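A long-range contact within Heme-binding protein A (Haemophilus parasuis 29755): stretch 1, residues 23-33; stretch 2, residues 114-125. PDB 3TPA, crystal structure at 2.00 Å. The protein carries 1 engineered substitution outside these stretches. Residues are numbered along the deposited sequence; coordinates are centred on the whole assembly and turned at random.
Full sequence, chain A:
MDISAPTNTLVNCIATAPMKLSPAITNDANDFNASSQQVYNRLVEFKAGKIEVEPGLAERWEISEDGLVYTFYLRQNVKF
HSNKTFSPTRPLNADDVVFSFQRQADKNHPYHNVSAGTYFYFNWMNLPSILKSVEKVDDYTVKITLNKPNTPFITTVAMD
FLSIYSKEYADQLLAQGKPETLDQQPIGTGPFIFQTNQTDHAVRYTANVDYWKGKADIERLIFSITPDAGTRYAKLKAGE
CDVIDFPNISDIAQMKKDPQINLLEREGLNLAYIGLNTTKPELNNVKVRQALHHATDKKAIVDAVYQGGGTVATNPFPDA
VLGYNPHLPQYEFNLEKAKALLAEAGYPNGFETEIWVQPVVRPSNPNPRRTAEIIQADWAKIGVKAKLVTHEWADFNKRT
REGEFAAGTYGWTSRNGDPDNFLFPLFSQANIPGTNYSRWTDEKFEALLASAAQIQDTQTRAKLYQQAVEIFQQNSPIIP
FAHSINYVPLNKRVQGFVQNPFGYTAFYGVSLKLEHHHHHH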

# COMPACT_ATOMS: atom_id res chain seq x y z
N PRO A 23 -8.38 -9.75 9.19
CA PRO A 23 -7.30 -9.29 8.30
C PRO A 23 -6.70 -10.35 7.40
O PRO A 23 -6.32 -10.01 6.29
CB PRO A 23 -6.22 -8.75 9.27
CG PRO A 23 -6.67 -9.10 10.64
CD PRO A 23 -8.16 -9.35 10.59
N ALA A 24 -6.62 -11.61 7.83
CA ALA A 24 -5.99 -12.64 6.99
C ALA A 24 -6.71 -12.79 5.64
O ALA A 24 -6.09 -13.13 4.63
CB ALA A 24 -5.95 -13.99 7.73
N ILE A 25 -8.02 -12.55 5.63
CA ILE A 25 -8.83 -12.84 4.43
C ILE A 25 -9.45 -11.61 3.78
O ILE A 25 -10.46 -11.71 3.09
CB ILE A 25 -9.95 -13.87 4.72
CG1 ILE A 25 -10.88 -13.36 5.81
CG2 ILE A 25 -9.34 -15.20 5.15
CD1 ILE A 25 -12.13 -14.21 6.02
N THR A 26 -8.83 -10.46 3.98
CA THR A 26 -9.37 -9.20 3.50
C THR A 26 -8.75 -8.82 2.18
O THR A 26 -7.55 -8.98 1.97
CB THR A 26 -9.09 -8.09 4.50
OG1 THR A 26 -9.87 -8.31 5.68
CG2 THR A 26 -9.44 -6.73 3.90
N ASN A 27 -9.60 -8.30 1.29
CA ASN A 27 -9.21 -7.89 -0.05
C ASN A 27 -9.10 -6.39 -0.08
O ASN A 27 -8.16 -5.83 -0.65
CB ASN A 27 -10.31 -8.33 -1.03
CG ASN A 27 -10.02 -7.93 -2.46
OD1 ASN A 27 -9.15 -7.10 -2.73
ND2 ASN A 27 -10.77 -8.50 -3.39
N ASP A 28 -10.08 -5.75 0.54
CA ASP A 28 -10.22 -4.31 0.59
C ASP A 28 -9.44 -3.73 1.76
O ASP A 28 -9.86 -3.86 2.90
CB ASP A 28 -11.71 -3.97 0.73
CG ASP A 28 -11.97 -2.49 0.81
OD1 ASP A 28 -11.81 -1.82 -0.23
OD2 ASP A 28 -12.33 -2.00 1.90
N ALA A 29 -8.32 -3.07 1.49
CA ALA A 29 -7.45 -2.57 2.56
C ALA A 29 -8.21 -1.69 3.58
O ALA A 29 -7.80 -1.56 4.73
CB ALA A 29 -6.23 -1.83 1.98
N ASN A 30 -9.31 -1.11 3.17
CA ASN A 30 -10.11 -0.31 4.10
C ASN A 30 -10.71 -1.08 5.29
O ASN A 30 -10.94 -0.48 6.33
CB ASN A 30 -11.17 0.51 3.36
CG ASN A 30 -10.56 1.66 2.57
OD1 ASN A 30 -10.37 1.57 1.35
ND2 ASN A 30 -10.25 2.76 3.26
N ASP A 31 -10.95 -2.39 5.14
CA ASP A 31 -11.43 -3.26 6.25
C ASP A 31 -10.44 -3.37 7.40
O ASP A 31 -10.80 -3.67 8.52
CB ASP A 31 -11.69 -4.70 5.76
CG ASP A 31 -12.96 -4.84 4.94
OD1 ASP A 31 -13.78 -3.91 4.94
OD2 ASP A 31 -13.15 -5.90 4.30
N PHE A 32 -9.16 -3.20 7.08
CA PHE A 32 -8.09 -3.30 8.06
C PHE A 32 -8.27 -2.30 9.19
O PHE A 32 -7.96 -2.58 10.34
CB PHE A 32 -6.74 -3.07 7.38
CG PHE A 32 -6.28 -4.21 6.51
CD1 PHE A 32 -6.59 -5.52 6.82
CD2 PHE A 32 -5.51 -3.96 5.38
CE1 PHE A 32 -6.13 -6.59 6.00
CE2 PHE A 32 -5.05 -5.02 4.56
CZ PHE A 32 -5.37 -6.32 4.87
N ASN A 33 -8.79 -1.12 8.87
CA ASN A 33 -8.98 -0.08 9.86
C ASN A 33 -9.94 -0.52 10.98
O ASN A 33 -9.85 -0.06 12.12
CB ASN A 33 -9.51 1.20 9.19
CG ASN A 33 -8.44 1.90 8.39
OD1 ASN A 33 -7.28 1.89 8.77
ND2 ASN A 33 -8.83 2.50 7.26
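Stretch 2 (114-125) VSAGTYFYFNWM

Stretch 2 packs against stretch 1 through aromatic and aliphatic side chains and three bridging waters, with no direct hydrogen bond between the two, and the contact buries 521 Å² counted over both sides. Stretch 1 begins with a short 3-10 segment at Pro23 and Ala24, passes through an extended Thr26, and takes helical phi/psi from Ala29 to Asn33. Stretch 2 arrives as an irregular loop, with Ser115 and Ala116 at positive phi, and turns into a helix at Phe120 that runs to Trp124. Tyr119 occupies the N-cap position; its carbonyl O accepts from Asn123 N at 3.2 Å and from Asn123 ND2 at 3.0 Å.

Where they pass closest, Ile25 to Asn27 and Tyr119 to Phe120 run in the same sense: the CA of Ile25 lies 5.1 Å from the CA of Tyr119, and the CA of Asn27 lies 5.9 Å from the CA of Phe120. Ile25, in the p, t rotamer, meets the loop. Its CG2 is 3.7 Å from Gly117 CA and 3.5 Å from Tyr119 CE1, while its CD1 reaches Ser115 CB at 4.0 Å. Gly117 leaves room for CG2, since an ideal CB there would stand 2.7 Å from Ile25 CG2. The backbones also approach closely, with Ile25 CA 3.4 Å from Thr118 O in a CA-H...O contact.

At the start of the helix, Phe120 points its CA-to-CB bond toward stretch 1. Asn27 CB lies over one face of its ring, 3.6 Å from the centroid, a CH-pi contact whose closest atoms are Asn27 CB and Phe120 CE2 at 3.2 Å. One helical turn on, Trp124 presents its ring edge to the same asparagine, with CH2 3.3 Å from Asn27 OD1. Tyr121 reaches further along stretch 1: its CE1 is 3.5 Å from Phe32 CE2, the two rings meeting obliquely with planes at 56° and centroids 5.3 Å apart, and its OH lies 3.6 Å from Ala29 CB.

Water takes the place of direct polar pairing. Water 1 accepts from Phe122 N at 2.8 Å and lies 3.0 Å from Ala24 O; water 2 accepts from Tyr121 N at 3.0 Å and lies 2.8 Å from Thr26 O. Water 3 accepts from Thr118 N at 3.0 Å and donates to Ile25 O at 2.9 Å. Backbone NH groups at the beginning of the helix and in the preceding loop are thus linked to carbonyls of stretch 1.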

# COMPACT_ATOMS: atom_id res chain seq x y z
N VAL A 114 -12.04 -22.00 6.07
CA VAL A 114 -13.03 -21.46 6.95
C VAL A 114 -13.38 -20.06 6.43
O VAL A 114 -12.50 -19.33 5.98
CB VAL A 114 -12.54 -21.45 8.41
CG1 VAL A 114 -13.41 -20.58 9.28
CG2 VAL A 114 -12.51 -22.87 8.94
N SER A 115 -14.67 -19.75 6.43
CA SER A 115 -15.18 -18.51 5.87
C SER A 115 -14.96 -18.41 4.37
O SER A 115 -15.03 -17.32 3.81
CB SER A 115 -14.54 -17.30 6.57
OG SER A 115 -15.00 -17.19 7.90
N ALA A 116 -14.71 -19.54 3.72
CA ALA A 116 -14.47 -19.51 2.29
C ALA A 116 -13.39 -18.47 2.03
O ALA A 116 -13.41 -17.76 1.03
CB ALA A 116 -15.76 -19.15 1.55
N GLY A 117 -12.45 -18.40 2.97
CA GLY A 117 -11.43 -17.37 2.95
C GLY A 117 -10.45 -17.45 1.79
O GLY A 117 -10.13 -18.53 1.31
N THR A 118 -9.98 -16.28 1.36
CA THR A 118 -9.01 -16.13 0.29
C THR A 118 -7.86 -15.28 0.81
O THR A 118 -8.09 -14.20 1.36
CB THR A 118 -9.62 -15.39 -0.87
OG1 THR A 118 -10.31 -14.25 -0.35
CG2 THR A 118 -10.64 -16.27 -1.60
N TYR A 119 -6.63 -15.73 0.61
CA TYR A 119 -5.50 -15.07 1.25
C TYR A 119 -4.84 -14.11 0.28
O TYR A 119 -3.70 -14.31 -0.16
CB TYR A 119 -4.57 -16.11 1.87
CG TYR A 119 -5.39 -16.97 2.80
CD1 TYR A 119 -5.74 -16.50 4.06
CD2 TYR A 119 -5.88 -18.22 2.39
CE1 TYR A 119 -6.53 -17.26 4.92
CE2 TYR A 119 -6.69 -18.97 3.25
CZ TYR A 119 -7.00 -18.49 4.51
OH TYR A 119 -7.79 -19.22 5.37
N PHE A 120 -5.59 -13.07 -0.05
CA PHE A 120 -5.20 -12.10 -1.05
C PHE A 120 -3.80 -11.56 -0.81
O PHE A 120 -3.02 -11.43 -1.72
CB PHE A 120 -6.16 -10.90 -1.06
CG PHE A 120 -7.54 -11.23 -1.52
CD1 PHE A 120 -7.80 -11.50 -2.85
CD2 PHE A 120 -8.59 -11.25 -0.61
CE1 PHE A 120 -9.08 -11.81 -3.27
CE2 PHE A 120 -9.87 -11.55 -1.02
CZ PHE A 120 -10.12 -11.83 -2.36
N TYR A 121 -3.50 -11.19 0.43
CA TYR A 121 -2.24 -10.52 0.69
C TYR A 121 -1.09 -11.52 0.74
O TYR A 121 0.00 -11.27 0.23
CB TYR A 121 -2.32 -9.66 1.96
CG TYR A 121 -2.71 -8.22 1.68
CD1 TYR A 121 -4.03 -7.82 1.67
CD2 TYR A 121 -1.74 -7.26 1.44
CE1 TYR A 121 -4.38 -6.51 1.41
CE2 TYR A 121 -2.08 -5.94 1.17
CZ TYR A 121 -3.40 -5.58 1.16
OH TYR A 121 -3.75 -4.26 0.90
N PHE A 122 -1.33 -12.68 1.35
CA PHE A 122 -0.31 -13.73 1.34
C PHE A 122 0.23 -13.93 -0.08
O PHE A 122 1.45 -14.02 -0.29
CB PHE A 122 -0.91 -15.03 1.89
CG PHE A 122 0.12 -16.10 2.17
CD1 PHE A 122 0.81 -16.12 3.38
CD2 PHE A 122 0.37 -17.10 1.25
CE1 PHE A 122 1.75 -17.11 3.65
CE2 PHE A 122 1.32 -18.10 1.52
CZ PHE A 122 2.00 -18.10 2.71
N ASN A 123 -0.68 -13.97 -1.06
CA ASN A 123 -0.30 -14.16 -2.46
C ASN A 123 0.26 -12.90 -3.12
O ASN A 123 1.23 -12.96 -3.87
CB ASN A 123 -1.50 -14.69 -3.27
CG ASN A 123 -1.80 -16.14 -2.95
OD1 ASN A 123 -1.11 -17.05 -3.42
ND2 ASN A 123 -2.81 -16.36 -2.12
N TRP A 124 -0.35 -11.75 -2.84
CA TRP A 124 0.14 -10.50 -3.40
C TRP A 124 1.59 -10.22 -3.01
O TRP A 124 2.35 -9.68 -3.80
CB TRP A 124 -0.76 -9.33 -3.01
CG TRP A 124 -2.11 -9.36 -3.67
CD1 TRP A 124 -2.42 -9.95 -4.87
CD2 TRP A 124 -3.33 -8.83 -3.15
NE1 TRP A 124 -3.76 -9.79 -5.14
CE2 TRP A 124 -4.34 -9.11 -4.10
CE3 TRP A 124 -3.68 -8.13 -1.99
CZ2 TRP A 124 -5.66 -8.71 -3.92
CZ3 TRP A 124 -4.99 -7.74 -1.81
CH2 TRP A 124 -5.97 -8.03 -2.77
N MET A 125 1.96 -10.60 -1.78
CA MET A 125 3.32 -10.41 -1.28
C MET A 125 4.25 -11.61 -1.59
O MET A 125 5.36 -11.70 -1.07
CB MET A 125 3.31 -10.12 0.23
CG MET A 125 2.43 -8.93 0.61
SD MET A 125 2.76 -7.45 -0.38
CE MET A 125 4.45 -7.09 0.09
O HOH W 1 -3.57 -13.10 3.04
O HOH W 2 -5.56 -10.85 2.63
O HOH W 3 -11.82 -13.97 1.89